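PDB 6IVH: segregation and condensation protein A from Thermococcus onnurineus, which is the kleisin subunit of an archaeal Smc-based condensin that probably helps organise and segregate chromosomes, this piece being its N-terminal domain. Local coordinates for residues A[36-39]-A[40-44]; A[60-63]-A[64-68]. One frame throughout, in Å; residues are numbered along the deposited sequence.

Contact 1 of 2, residues A[36-39]-A[40-44]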
loop_
_atom_site.group_PDB
_atom_site.type_symbol
_atom_site.label_atom_id
_atom_site.label_comp_id
_atom_site.label_asym_id
_atom_site.label_seq_id
_atom_site.Cartn_x
_atom_site.Cartn_y
_atom_site.Cartn_z
ATOM N N GLU A 36 4.021 -2.396 6.233
ATOM C CA GLU A 36 3.922 -1.893 7.598
ATOM C C GLU A 36 4.101 -0.380 7.658
ATOM O O GLU A 36 3.524 0.273 8.532
ATOM C CB GLU A 36 4.935 -2.596 8.506
ATOM C CG GLU A 36 4.718 -2.350 10.005
ATOM C CD GLU A 36 3.362 -2.836 10.508
ATOM O OE1 GLU A 36 2.761 -3.716 9.856
ATOM O OE2 GLU A 36 2.907 -2.341 11.561
ATOM N N LYS A 37 4.887 0.196 6.742
ATOM C CA LYS A 37 4.970 1.653 6.661
ATOM C C LYS A 37 3.613 2.254 6.316
ATOM O O LYS A 37 3.235 3.307 6.848
ATOM C CB LYS A 37 6.017 2.070 5.628
ATOM C CG LYS A 37 7.438 1.634 5.953
ATOM C CD LYS A 37 8.425 2.208 4.946
ATOM C CE LYS A 37 9.844 1.730 5.215
ATOM N NZ LYS A 37 10.029 0.304 4.835
ATOM N N TYR A 38 2.864 1.596 5.427
ATOM C CA TYR A 38 1.505 2.033 5.127
ATOM C C TYR A 38 0.612 1.928 6.356
ATOM O O TYR A 38 -0.175 2.838 6.643
ATOM C CB TYR A 38 0.934 1.202 3.977
ATOM C CG TYR A 38 -0.477 1.571 3.573
ATOM C CD1 TYR A 38 -1.577 0.981 4.188
ATOM C CD2 TYR A 38 -0.710 2.498 2.568
ATOM C CE1 TYR A 38 -2.867 1.316 3.817
ATOM C CE2 TYR A 38 -1.992 2.839 2.192
ATOM C CZ TYR A 38 -3.067 2.245 2.818
ATOM O OH TYR A 38 -4.347 2.584 2.442
ATOM N N ILE A 39 0.718 0.821 7.093
ATOM C CA ILE A 39 -0.105 0.638 8.284
ATOM C C ILE A 39 0.309 1.618 9.375
ATOM O O ILE A 39 -0.540 2.150 10.102
ATOM C CB ILE A 39 -0.019 -0.822 8.762
ATOM C CG1 ILE A 39 -0.677 -1.750 7.735
ATOM C CG2 ILE A 39 -0.655 -0.979 10.135
ATOM C CD1 ILE A 39 -0.636 -3.216 8.115
ATOM N N GLU A 40 1.615 1.871 9.508
ATOM C CA GLU A 40 2.084 2.875 10.459
ATOM C C GLU A 40 1.417 4.218 10.200
ATOM O O GLU A 40 0.834 4.820 11.109
ATOM C CB GLU A 40 3.607 3.014 10.382
ATOM C CG GLU A 40 4.391 1.868 11.007
ATOM C CD GLU A 40 5.888 1.986 10.768
ATOM O OE1 GLU A 40 6.366 3.113 10.512
ATOM O OE2 GLU A 40 6.587 0.952 10.833
ATOM N N ARG A 41 1.482 4.695 8.955
ATOM C CA ARG A 41 0.874 5.979 8.621
ATOM C C ARG A 41 -0.641 5.923 8.755
ATOM O O ARG A 41 -1.262 6.886 9.219
ATOM C CB ARG A 41 1.274 6.397 7.206
ATOM C CG ARG A 41 0.619 7.681 6.732
ATOM C CD ARG A 41 1.167 8.885 7.485
ATOM N NE ARG A 41 0.774 10.139 6.851
ATOM C CZ ARG A 41 0.931 11.338 7.400
ATOM N NH1 ARG A 41 1.476 11.454 8.605
ATOM N NH2 ARG A 41 0.539 12.421 6.745
ATOM N N LEU A 42 -1.252 4.803 8.359
ATOM C CA LEU A 42 -2.697 4.655 8.513
ATOM C C LEU A 42 -3.106 4.748 9.976
ATOM O O LEU A 42 -4.160 5.306 10.302
ATOM C CB LEU A 42 -3.153 3.326 7.916
ATOM C CG LEU A 42 -4.660 3.077 7.926
ATOM C CD1 LEU A 42 -5.373 4.154 7.127
ATOM C CD2 LEU A 42 -4.978 1.695 7.381
ATOM N N ARG A 43 -2.282 4.208 10.875
ATOM C CA ARG A 43 -2.565 4.329 12.300
ATOM C C ARG A 43 -2.419 5.768 12.777
ATOM O O ARG A 43 -3.140 6.194 13.687
ATOM C CB ARG A 43 -1.643 3.398 13.091
ATOM C CG ARG A 43 -1.796 3.490 14.593
ATOM C CD ARG A 43 -1.089 2.339 15.282
ATOM N NE ARG A 43 -1.659 1.052 14.897
ATOM C CZ ARG A 43 -2.750 0.526 15.446
ATOM N NH1 ARG A 43 -3.395 1.182 16.402
ATOM N NH2 ARG A 43 -3.199 -0.654 15.039
ATOM N N GLU A 44 -1.505 6.531 12.171
ATOM C CA GLU A 44 -1.326 7.924 12.568
ATOM C C GLU A 44 -2.575 8.748 12.275
ATOM O O GLU A 44 -3.016 9.538 13.118
ATOM C CB GLU A 44 -0.110 8.522 11.857
ATOM C CG GLU A 44 1.223 7.889 12.244
ATOM C CD GLU A 44 2.404 8.520 11.521
ATOM O OE1 GLU A 44 2.195 9.492 10.762
ATOM O OE2 GLU A 44 3.543 8.038 11.707
#

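Contact 2 of 2, residues A[60-63]-A[64-68]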
loop_
_atom_site.group_PDB
_atom_site.type_symbol
_atom_site.label_atom_id
_atom_site.label_comp_id
_atom_site.label_asym_id
_atom_site.label_seq_id
_atom_site.Cartn_x
_atom_site.Cartn_y
_atom_site.Cartn_z
ATOM N N ALA A 60 -4.991 -1.742 2.934
ATOM C CA ALA A 60 -4.129 -2.343 3.946
ATOM C C ALA A 60 -4.201 -3.864 3.894
ATOM O O ALA A 60 -3.174 -4.548 3.960
ATOM C CB ALA A 60 -4.513 -1.831 5.335
ATOM N N SER A 61 -5.416 -4.412 3.773
ATOM C CA SER A 61 -5.571 -5.860 3.675
ATOM C C SER A 61 -4.902 -6.399 2.416
ATOM O O SER A 61 -4.308 -7.484 2.434
ATOM C CB SER A 61 -7.054 -6.232 3.693
ATOM O OG SER A 61 -7.709 -5.678 4.822
ATOM N N ILE A 62 -4.984 -5.649 1.314
ATOM C CA ILE A 62 -4.351 -6.079 0.073
ATOM C C ILE A 62 -2.834 -6.086 0.218
ATOM O O ILE A 62 -2.162 -7.038 -0.197
ATOM C CB ILE A 62 -4.806 -5.183 -1.092
ATOM C CG1 ILE A 62 -6.326 -5.258 -1.259
ATOM C CG2 ILE A 62 -4.092 -5.579 -2.378
ATOM C CD1 ILE A 62 -6.879 -4.303 -2.297
ATOM N N LEU A 63 -2.270 -5.030 0.815
ATOM C CA LEU A 63 -0.824 -4.970 0.998
ATOM C C LEU A 63 -0.328 -6.066 1.930
ATOM O O LEU A 63 0.793 -6.561 1.762
ATOM C CB LEU A 63 -0.415 -3.597 1.532
ATOM C CG LEU A 63 -0.590 -2.432 0.559
ATOM C CD1 LEU A 63 -0.156 -1.122 1.201
ATOM C CD2 LEU A 63 0.190 -2.692 -0.719
ATOM N N VAL A 64 -1.138 -6.457 2.917
ATOM C CA VAL A 64 -0.744 -7.552 3.796
ATOM C C VAL A 64 -0.665 -8.858 3.014
ATOM O O VAL A 64 0.267 -9.652 3.196
ATOM C CB VAL A 64 -1.711 -7.657 4.989
ATOM C CG1 VAL A 64 -1.447 -8.934 5.775
ATOM C CG2 VAL A 64 -1.563 -6.446 5.894
ATOM N N ARG A 65 -1.631 -9.097 2.122
ATOM C CA ARG A 65 -1.580 -10.297 1.293
ATOM C C ARG A 65 -0.409 -10.247 0.319
ATOM O O ARG A 65 0.281 -11.253 0.119
ATOM C CB ARG A 65 -2.894 -10.476 0.534
ATOM C CG ARG A 65 -2.842 -11.585 -0.511
ATOM C CD ARG A 65 -4.138 -11.687 -1.298
ATOM N NE ARG A 65 -4.490 -10.426 -1.947
ATOM C CZ ARG A 65 -4.008 -10.026 -3.119
ATOM N NH1 ARG A 65 -3.141 -10.783 -3.777
ATOM N NH2 ARG A 65 -4.390 -8.863 -3.631
HETATM N N MSE A 66 -0.167 -9.089 -0.288
HETATM C CA MSE A 66 0.908 -8.958 -1.264
HETATM C C MSE A 66 2.277 -9.138 -0.619
HETATM O O MSE A 66 3.226 -9.569 -1.275
HETATM C CB MSE A 66 0.829 -7.601 -1.968
HETATM C CG MSE A 66 -0.394 -7.452 -2.855
HETATM SE SE MSE A 66 -0.508 -5.706 -3.704
HETATM C CE MSE A 66 1.060 -5.840 -4.852
ATOM N N LYS A 67 2.378 -8.812 0.669
ATOM C CA LYS A 67 3.629 -9.014 1.387
ATOM C C LYS A 67 3.760 -10.428 1.937
ATOM O O LYS A 67 4.884 -10.921 2.094
ATOM C CB LYS A 67 3.769 -7.995 2.524
ATOM C CG LYS A 67 3.488 -8.531 3.920
ATOM C CD LYS A 67 4.192 -7.688 4.977
ATOM C CE LYS A 67 3.902 -8.184 6.388
ATOM N NZ LYS A 67 2.480 -7.971 6.784
ATOM N N SER A 68 2.639 -11.095 2.225
ATOM C CA SER A 68 2.703 -12.490 2.646
ATOM C C SER A 68 3.133 -13.383 1.490
ATOM O O SER A 68 3.988 -14.261 1.653
ATOM C CB SER A 68 1.351 -12.940 3.199
ATOM O OG SER A 68 1.022 -12.254 4.393
#

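Contact 1 of 2, residues A[36-39]-A[40-44]
Glu36, Lys37, Tyr38 and Ile39 each accept, at the backbone O, a hydrogen bond from the N of the residue four positions on, in unbroken alpha-helical register within helix 31-47. The Leu42 N to Tyr38 O bond is 2.8 Å long, with an angle of 157° at the hydrogen.

Tyr38 and Leu42 lie one turn apart and carry the apolar side of the turn. CE1 of the Tyr38 ring meets CD2 of Leu42 at 4.2 Å. The methyl approaches the ring obliquely. Tyr38 has CG opposite its backbone N (chi1 -180°), which sends the ring off the helix and into the domain. Its phenol end has a stronger partner there: OH is hydrogen-bonded to the backbone O of Ala56 on helix 54-72. The buried hydroxyl is thus satisfied, and it ties together two helices of the kleisin N-terminal domain. Ile14 of helix 11-20 touches both Tyr38 and Leu42, and Val52 also meets Leu42.

The outer side of the turn is charged. Glu40 carries its CG beside its own backbone N (chi1 -74°), and CG passes 3.1 Å from the O of Glu36. Beyond CG the chain runs extended. OE2 of Glu40 comes 3.9 Å from CG of Glu36, and the two side chains cross at about a right angle. The carboxylates stay apart, with OE2 of Glu36 5.0 Å from OE2 of Glu40. If both are charged, they probably repel each other mildly.

Arg41 and Glu44 pair further along. NH1 of Arg41 gives a hydrogen bond of 3.0 Å to OE1 of Glu44, within a salt bridge. The acceptor lies at the guanidinium edge, close to its plane. The Arg41 side chain also touches Ile14 and Gln17 of helix 11-20.

Contact 2 of 2, residues A[60-63]-A[64-68]
Met66, a selenomethionine here, runs alongside Ile62, one helical turn earlier. The N of Met66 is hydrogen-bonded to the O of Ile62 at 2.9 Å. CB of Met66 lies near the same oxygen. CG of Met66 comes closer, 3.2 Å from O of Ile62, because it lies beside its own backbone N (chi1 -67°). SE of Met66 reaches CG2 of Ile62 at 3.8 Å, and CD2 of Leu63 lies 4.3 Å from the same SE. At the tip CE turns away through the bend at chi3 (66°). The Met66 and Ile62 side chains point the same way.

Arg65 flanks Ile62 too. NH2 of Arg65 lies 3.5 Å from CG2 of Ile62, and the O of Ile62 lies over one face of the guanidinium. The group comes back toward the previous turn. NH1 forms a long, weak ion pair with Glu69.

On another side of the helix, CG2 of Val64 packs 3.2 Å from the O of Ala60. Ser68 reaches back in turn: its OG donates to the O of Val64 at 3.0 Å, and its backbone N bonds to the same oxygen. The two donors come from opposite faces of the carbonyl plane, a doubled grip often made by serine within helices. The O of Leu63 is likewise shared, between N of Lys67 and OG1 of Thr35.

This part of helix 54-72 packs against two neighbouring helices. Leu63 is set against Ile31, Leu34 and Tyr38 of helix 31-47. Ile62 faces Leu114, Ala117 and Leu118 of helix 107-120, the helix that follows the short strand 104-105.

How the contacts relate
Contact 1 lies mostly at the surface, on helix 31-47, while contact 2 is more deeply packed, on the next helix, 54-72. Their centres are 13 Å apart, yet the two helices touch directly. CG of Tyr38 lies 3.6 Å from CD1 of Leu63, and CD1 of Ile39 lies 4.0 Å from CG2 of Val64. CD2 of Leu42 also packs on CB of Ala60. Contact 1 turns its carboxylates outward and includes an in-helix salt bridge. Contact 2 is mainly aliphatic and selenomethionine packing, with the Arg65 guanidinium beside Ile62, and it also meets helix 107-120. Both belong to the same kleisin family region.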